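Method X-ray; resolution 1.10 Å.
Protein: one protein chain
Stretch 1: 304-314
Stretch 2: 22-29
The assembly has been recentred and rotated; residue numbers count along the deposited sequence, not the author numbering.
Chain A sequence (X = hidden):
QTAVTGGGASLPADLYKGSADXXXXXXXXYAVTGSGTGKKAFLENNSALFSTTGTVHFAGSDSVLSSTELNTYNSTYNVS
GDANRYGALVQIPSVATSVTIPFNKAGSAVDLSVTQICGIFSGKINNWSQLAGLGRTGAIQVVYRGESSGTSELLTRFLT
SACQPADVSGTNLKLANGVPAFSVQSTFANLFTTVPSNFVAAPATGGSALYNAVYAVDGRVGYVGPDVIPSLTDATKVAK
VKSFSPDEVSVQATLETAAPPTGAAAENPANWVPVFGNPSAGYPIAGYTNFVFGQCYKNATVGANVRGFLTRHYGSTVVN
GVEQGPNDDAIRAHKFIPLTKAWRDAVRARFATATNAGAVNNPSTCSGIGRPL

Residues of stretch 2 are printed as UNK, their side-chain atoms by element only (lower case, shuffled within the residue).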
ATOM      1  N   ALA A 304      11.081   3.960  22.286  1.00  7.74           N
ATOM      2  CA  ALA A 304      11.057   5.417  22.329  1.00  8.30           C
ATOM      3  C   ALA A 304      11.214   6.016  20.936  1.00  7.70           C
ATOM      4  O   ALA A 304      10.564   7.014  20.606  1.00  8.01           O
ATOM      5  CB  ALA A 304      12.167   5.928  23.245  1.00  8.50           C
ATOM      6  N   ASN A 305      12.090   5.430  20.116  1.00  7.02           N
ATOM      7  CA  ASN A 305      12.288   5.922  18.759  1.00  6.91           C
ATOM      8  C   ASN A 305      11.025   5.750  17.924  1.00  6.60           C
ATOM      9  O   ASN A 305      10.692   6.619  17.114  1.00  7.16           O
ATOM     10  CB  ASN A 305      13.427   5.152  18.079  1.00  7.53           C
ATOM     11  CG  ASN A 305      14.834   5.501  18.576  1.00  8.87           C
ATOM     12  OD1 ASN A 305      15.778   4.834  18.163  1.00 10.77           O
ATOM     13  ND2 ASN A 305      14.984   6.494  19.440  1.00  9.13           N
ATOM     14  N   VAL A 306      10.331   4.624  18.080  1.00  7.39           N
ATOM     15  CA  VAL A 306       9.061   4.438  17.386  1.00  7.27           C
ATOM     16  C   VAL A 306       8.052   5.480  17.845  1.00  7.21           C
ATOM     17  O   VAL A 306       7.412   6.135  17.015  1.00  7.59           O
ATOM     18  CB  VAL A 306       8.549   2.997  17.566  1.00  7.85           C
ATOM     19  CG1 VAL A 306       7.138   2.858  17.055  1.00  8.02           C
ATOM     20  CG2 VAL A 306       9.467   2.027  16.845  1.00  8.50           C
ATOM     21  N   ARG A 307       7.886   5.653  19.164  1.00  7.94           N
ATOM     22  CA  ARG A 307       6.951   6.675  19.649  1.00  8.88           C
ATOM     23  C   ARG A 307       7.301   8.048  19.102  1.00  8.34           C
ATOM     24  O   ARG A 307       6.409   8.820  18.732  1.00  9.47           O
ATOM     25  CB  ARG A 307       6.944   6.760  21.173  1.00 10.58           C
ATOM     26  CG  ARG A 307       6.172   5.671  21.861  1.00 11.20           C
ATOM     27  CD  ARG A 307       5.805   6.029  23.312  1.00 11.95           C
ATOM     28  NE  ARG A 307       6.980   6.428  24.079  1.00 12.93           N
ATOM     29  CZ  ARG A 307       7.834   5.590  24.657  1.00 14.22           C
ATOM     30  NH1 ARG A 307       7.643   4.282  24.586  1.00 14.99           N
ATOM     31  NH2 ARG A 307       8.887   6.069  25.309  1.00 15.06           N
ATOM     32  N   GLY A 308       8.587   8.389  19.085  1.00  8.60           N
ATOM     33  CA  GLY A 308       8.979   9.698  18.599  1.00  8.39           C
ATOM     34  C   GLY A 308       8.627   9.894  17.140  1.00  7.66           C
ATOM     35  O   GLY A 308       8.157  10.968  16.741  1.00  9.12           O
ATOM     36  N   PHE A 309       8.866   8.867  16.323  1.00  6.79           N
ATOM     37  CA  PHE A 309       8.459   8.944  14.931  1.00  6.69           C
ATOM     38  C   PHE A 309       6.948   9.120  14.818  1.00  6.64           C
ATOM     39  O   PHE A 309       6.464   9.954  14.047  1.00  6.91           O
ATOM     40  CB  PHE A 309       8.944   7.711  14.160  1.00  6.76           C
ATOM     41  CG  PHE A 309       8.319   7.604  12.807  1.00  6.79           C
ATOM     42  CD1 PHE A 309       8.608   8.538  11.815  1.00  6.98           C
ATOM     43  CD2 PHE A 309       7.368   6.633  12.541  1.00  7.05           C
ATOM     44  CE1 PHE A 309       7.983   8.480  10.580  1.00  7.87           C
ATOM     45  CE2 PHE A 309       6.752   6.567  11.308  1.00  8.12           C
ATOM     46  CZ  PHE A 309       7.051   7.506  10.336  1.00  7.95           C
ATOM     47  N   LEU A 310       6.182   8.323  15.564  1.00  6.36           N
ATOM     48  CA  LEU A 310       4.727   8.437  15.499  1.00  6.62           C
ATOM     49  C   LEU A 310       4.261   9.828  15.903  1.00  6.83           C
ATOM     50  O   LEU A 310       3.323  10.371  15.308  1.00  7.20           O
ATOM     51  CB  LEU A 310       4.063   7.386  16.388  1.00  7.29           C
ATOM     52  CG  LEU A 310       4.317   5.920  16.054  1.00  7.30           C
ATOM     53  CD1 LEU A 310       3.555   5.018  17.011  1.00  8.59           C
ATOM     54  CD2 LEU A 310       3.955   5.606  14.625  1.00  7.69           C
ATOM     55  N   THR A 311       4.891  10.412  16.926  1.00  7.19           N
ATOM     56  CA  THR A 311       4.482  11.730  17.391  1.00  8.63           C
ATOM     57  C   THR A 311       4.667  12.790  16.304  1.00  8.50           C
ATOM     58  O   THR A 311       3.877  13.737  16.219  1.00  9.45           O
ATOM     59  CB  THR A 311       5.280  12.084  18.656  1.00 10.55           C
ATOM     60  OG1 THR A 311       4.939  11.185  19.724  1.00 12.31           O
ATOM     61  CG2 THR A 311       5.030  13.502  19.104  1.00 13.02           C
ATOM     62  N   ARG A 312       5.698  12.644  15.466  1.00  8.16           N
ATOM     63  CA  ARG A 312       5.900  13.570  14.357  1.00  8.86           C
ATOM     64  C   ARG A 312       4.965  13.255  13.192  1.00  7.85           C
ATOM     65  O   ARG A 312       4.250  14.135  12.698  1.00  8.61           O
ATOM     66  CB  ARG A 312       7.353  13.553  13.882  1.00 11.28           C
ATOM     67  CG  ARG A 312       7.533  14.518  12.719  1.00 15.33           C
ATOM     68  CD  ARG A 312       8.954  14.842  12.343  1.00 18.51           C
ATOM     69  NE  ARG A 312       8.972  15.691  11.148  1.00 20.79           N
ATOM     70  CZ  ARG A 312       8.957  17.025  11.153  1.00 22.11           C
ATOM     71  NH1 ARG A 312       8.937  17.698  12.298  1.00 23.07           N
ATOM     72  NH2 ARG A 312       8.971  17.692  10.003  1.00 22.29           N
ATOM     73  N   HIS A 313       4.962  12.000  12.728  1.00  6.95           N
ATOM     74  CA  HIS A 313       4.221  11.665  11.511  1.00  6.92           C
ATOM     75  C   HIS A 313       2.715  11.822  11.694  1.00  6.58           C
ATOM     76  O   HIS A 313       2.004  12.163  10.735  1.00  7.69           O
ATOM     77  CB  HIS A 313       4.561  10.232  11.088  1.00  6.84           C
ATOM     78  CG  HIS A 313       4.120   9.879   9.704  1.00  7.54           C
ATOM     79  ND1 HIS A 313       4.443  10.642   8.602  1.00  7.99           N
ATOM     80  CD2 HIS A 313       3.394   8.833   9.244  1.00  9.12           C
ATOM     81  CE1 HIS A 313       3.918  10.085   7.525  1.00  8.82           C
ATOM     82  NE2 HIS A 313       3.288   8.981   7.885  1.00  9.47           N
ATOM     83  N   TYR A 314       2.217  11.584  12.908  1.00  6.02           N
ATOM     84  CA  TYR A 314       0.803  11.719  13.243  1.00  6.06           C
ATOM     85  C   TYR A 314       0.545  12.947  14.107  1.00  6.16           C
ATOM     86  O   TYR A 314      -0.473  13.021  14.793  1.00  6.82           O
ATOM     87  CB  TYR A 314       0.282  10.433  13.904  1.00  5.98           C
ATOM     88  CG  TYR A 314       0.502   9.231  13.007  1.00  5.65           C
ATOM     89  CD1 TYR A 314      -0.448   8.853  12.062  1.00  5.62           C
ATOM     90  CD2 TYR A 314       1.683   8.507  13.067  1.00  6.08           C
ATOM     91  CE1 TYR A 314      -0.231   7.780  11.226  1.00  5.56           C
ATOM     92  CE2 TYR A 314       1.905   7.429  12.237  1.00  5.62           C
ATOM     93  CZ  TYR A 314       0.957   7.073  11.310  1.00  5.60           C
ATOM     94  OH  TYR A 314       1.241   6.002  10.495  1.00  5.96           O
ATOM     95  N   UNK A  22      13.075  12.657   3.165  1.00  6.77           N
ATOM     96  CA  UNK A  22      12.519  11.411   3.680  1.00  6.71           C
ATOM     97  C   UNK A  22      12.215  11.525   5.169  1.00  6.90           C
ATOM     98  O   UNK A  22      12.865  12.271   5.909  1.00  8.30           O
ATOM     99  o   UNK A  22      13.572   9.956   2.061  1.00  8.05           O
ATOM    100  c   UNK A  22      13.478  10.248   3.441  1.00  7.11           C
ATOM    101  N   UNK A  23      11.232  10.739   5.614  1.00  6.23           N
ATOM    102  CA  UNK A  23      10.615  10.953   6.915  1.00  6.28           C
ATOM    103  C   UNK A  23      11.039   9.975   8.006  1.00  6.71           C
ATOM    104  O   UNK A  23      10.803  10.262   9.183  1.00  7.57           O
ATOM    105  c   UNK A  23       8.516   9.648   6.324  1.00  8.27           C
ATOM    106  c   UNK A  23       7.011   9.524   6.487  1.00  9.10           C
ATOM    107  c   UNK A  23       8.644  12.156   5.917  1.00  8.84           C
ATOM    108  c   UNK A  23       9.078  10.991   6.816  1.00  7.19           C
ATOM    109  N   UNK A  24      11.612   8.822   7.665  1.00  6.08           N
ATOM    110  CA  UNK A  24      12.030   7.961   8.760  1.00  6.58           C
ATOM    111  C   UNK A  24      13.325   8.489   9.362  1.00  7.10           C
ATOM    112  O   UNK A  24      14.175   9.031   8.650  1.00  7.49           O
ATOM    113  c   UNK A  24      11.020   5.763   7.810  1.00  7.62           C
ATOM    114  c   UNK A  24       9.876   5.779   8.837  1.00  9.24           C
ATOM    115  c   UNK A  24      11.410   4.337   7.461  1.00  8.04           C
ATOM    116  c   UNK A  24      12.258   6.529   8.291  1.00  6.57           C
ATOM    117  N   UNK A  25      13.515   8.323  10.667  1.00  7.32           N
ATOM    118  CA  UNK A  25      14.787   8.723  11.271  1.00  8.19           C
ATOM    119  C   UNK A  25      15.975   7.982  10.670  1.00  8.28           C
ATOM    120  O   UNK A  25      15.863   6.885  10.117  1.00  7.65           O
ATOM    121  c   UNK A  25      13.097   8.466  12.964  1.00  9.12           C
ATOM    122  c   UNK A  25      12.529   7.908  11.687  1.00  8.11           C
ATOM    123  c   UNK A  25      14.597   8.376  12.753  1.00  9.00           C
ATOM    124  N   UNK A  26      17.150   8.594  10.843  1.00  9.10           N
ATOM    125  CA  UNK A  26      18.377   8.059  10.259  1.00  9.76           C
ATOM    126  C   UNK A  26      18.652   6.627  10.693  1.00  9.41           C
ATOM    127  O   UNK A  26      19.188   5.842   9.905  1.00 10.73           O
ATOM    128  c   UNK A  26      19.568   8.940  10.628  1.00 11.12           C
ATOM    129  N   UNK A  27      18.311   6.264  11.931  1.00  8.10           N
ATOM    130  CA  UNK A  27      18.620   4.938  12.448  1.00  7.65           C
ATOM    131  C   UNK A  27      17.583   3.889  12.072  1.00  7.29           C
ATOM    132  O   UNK A  27      17.729   2.736  12.493  1.00  7.91           O
ATOM    133  c   UNK A  27      17.558   5.208  14.737  1.00  8.57           C
ATOM    134  c   UNK A  27      18.830   4.971  13.967  1.00  7.66           C
ATOM    135  n   UNK A  27      17.400   4.486  15.831  1.00  9.52           N
ATOM    136  o   UNK A  27      16.720   6.020  14.348  1.00  9.37           O
ATOM    137  N   UNK A  28      16.552   4.251  11.316  1.00  6.72           N
ATOM    138  CA  UNK A  28      15.592   3.284  10.809  1.00  6.49           C
ATOM    139  C   UNK A  28      16.103   2.809   9.456  1.00  7.02           C
ATOM    140  O   UNK A  28      16.382   3.626   8.567  1.00  9.58           O
ATOM    141  c   UNK A  28      12.001   3.939  11.790  1.00  7.75           C
ATOM    142  c   UNK A  28      11.759   4.800  14.000  1.00  8.20           C
ATOM    143  c   UNK A  28      13.919   4.756  12.949  1.00  7.34           C
ATOM    144  c   UNK A  28      13.110   5.059  14.040  1.00  7.38           C
ATOM    145  c   UNK A  28      13.378   4.178  11.812  1.00  6.93           C
ATOM    146  c   UNK A  28      11.205   4.250  12.885  1.00  7.98           C
ATOM    147  c   UNK A  28      14.216   3.902  10.568  1.00  6.60           C
ATOM    148  N   UNK A  29      16.203   1.501   9.275  1.00  6.36           N
ATOM    149  CA  UNK A  29      16.546   0.960   7.971  1.00  6.84           C
ATOM    150  C   UNK A  29      15.277   0.512   7.256  1.00  6.59           C
ATOM    151  O   UNK A  29      14.267   0.202   7.888  1.00  7.03           O
ATOM    152  c   UNK A  29      17.530  -0.205   8.087  1.00  7.48           C
ATOM    153  o   UNK A  29      16.986  -1.260   8.872  1.00  8.43           O
TER

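Position 22 carries one side-chain carbon followed by one oxygen and touches nothing on the helix: a serine. Ser22 makes no demand on this contact; its hydroxyl is hydrogen-bonded elsewhere in the structure.

Position 23 has four side-chain carbons, forked at the first, with one arm two carbons long. The end of that arm lies against the rings of His313 and Phe309, so it reaches the last two turns of the helix. This is isoleucine: CD1 of Ile23 is 3.3 Å from CE1 of His313 and 4.3 Å from CE1 of Phe309. An apolar arm suits this place because both imidazole nitrogens of His313 are hydrogen-bonded elsewhere, leaving a ring carbon to pack against.

At position 24 four carbons fork at the second, and one tip sits over a face of the Phe309 ring. The residue is leucine. Its CA-to-CB bond points sideways, yet the fork one carbon farther out lets a methyl come nearer: CD2 of Leu24 makes a CH-pi contact 3.9 Å from the centroid of the Phe309 ring, and is 3.6 Å from CZ of Phe309.

Three carbons at position 25 close a ring onto the backbone nitrogen and rest against the Phe309 ring, as only proline can. CD of Pro25 packs 4.0 Å from CD1 of Phe309, a compact apolar fit. Pro25 opens a type I turn whose 3.0 Å hydrogen bond runs from N of the residue at position 28 to O of Pro25.

A single carbon at position 26, clear of the helix, marks alanine. Ala26 is small and exposed in the turn.

Position 27 bears two carbons, the second carrying one oxygen and one nitrogen, and the nitrogen faces the side chain of Asn305: asparagine. ND2 of Asn27 donates a 2.9 Å hydrogen bond to OD1 of Asn305; the amide NH2 suits a place facing a carbonyl oxygen.

Position 28 shows one carbon, then a six-carbon ring without a hydroxyl, directed at Asn305 and Phe309. It is phenylalanine, whose flat apolar ring, buried here, reaches both side chain and backbone: CZ of Phe28 lies 4.1 Å from CB of Phe309 and 3.8 Å from O of Asn305, at the ring edge.

Position 29, one carbon then one oxygen, lies beyond reach of the helix. Ser29, small, asks nothing of this contact.

The contact centres on Phe309, packed by Ile23, Leu24, Pro25 and Phe28. Helical spacing places Asn305, Phe309 and His313 four residues apart, all directed toward the partner, while the turn brings Asn27 to Asn305, adding a directional polar bond.

Stretch 2 (22-29) SILPANFS
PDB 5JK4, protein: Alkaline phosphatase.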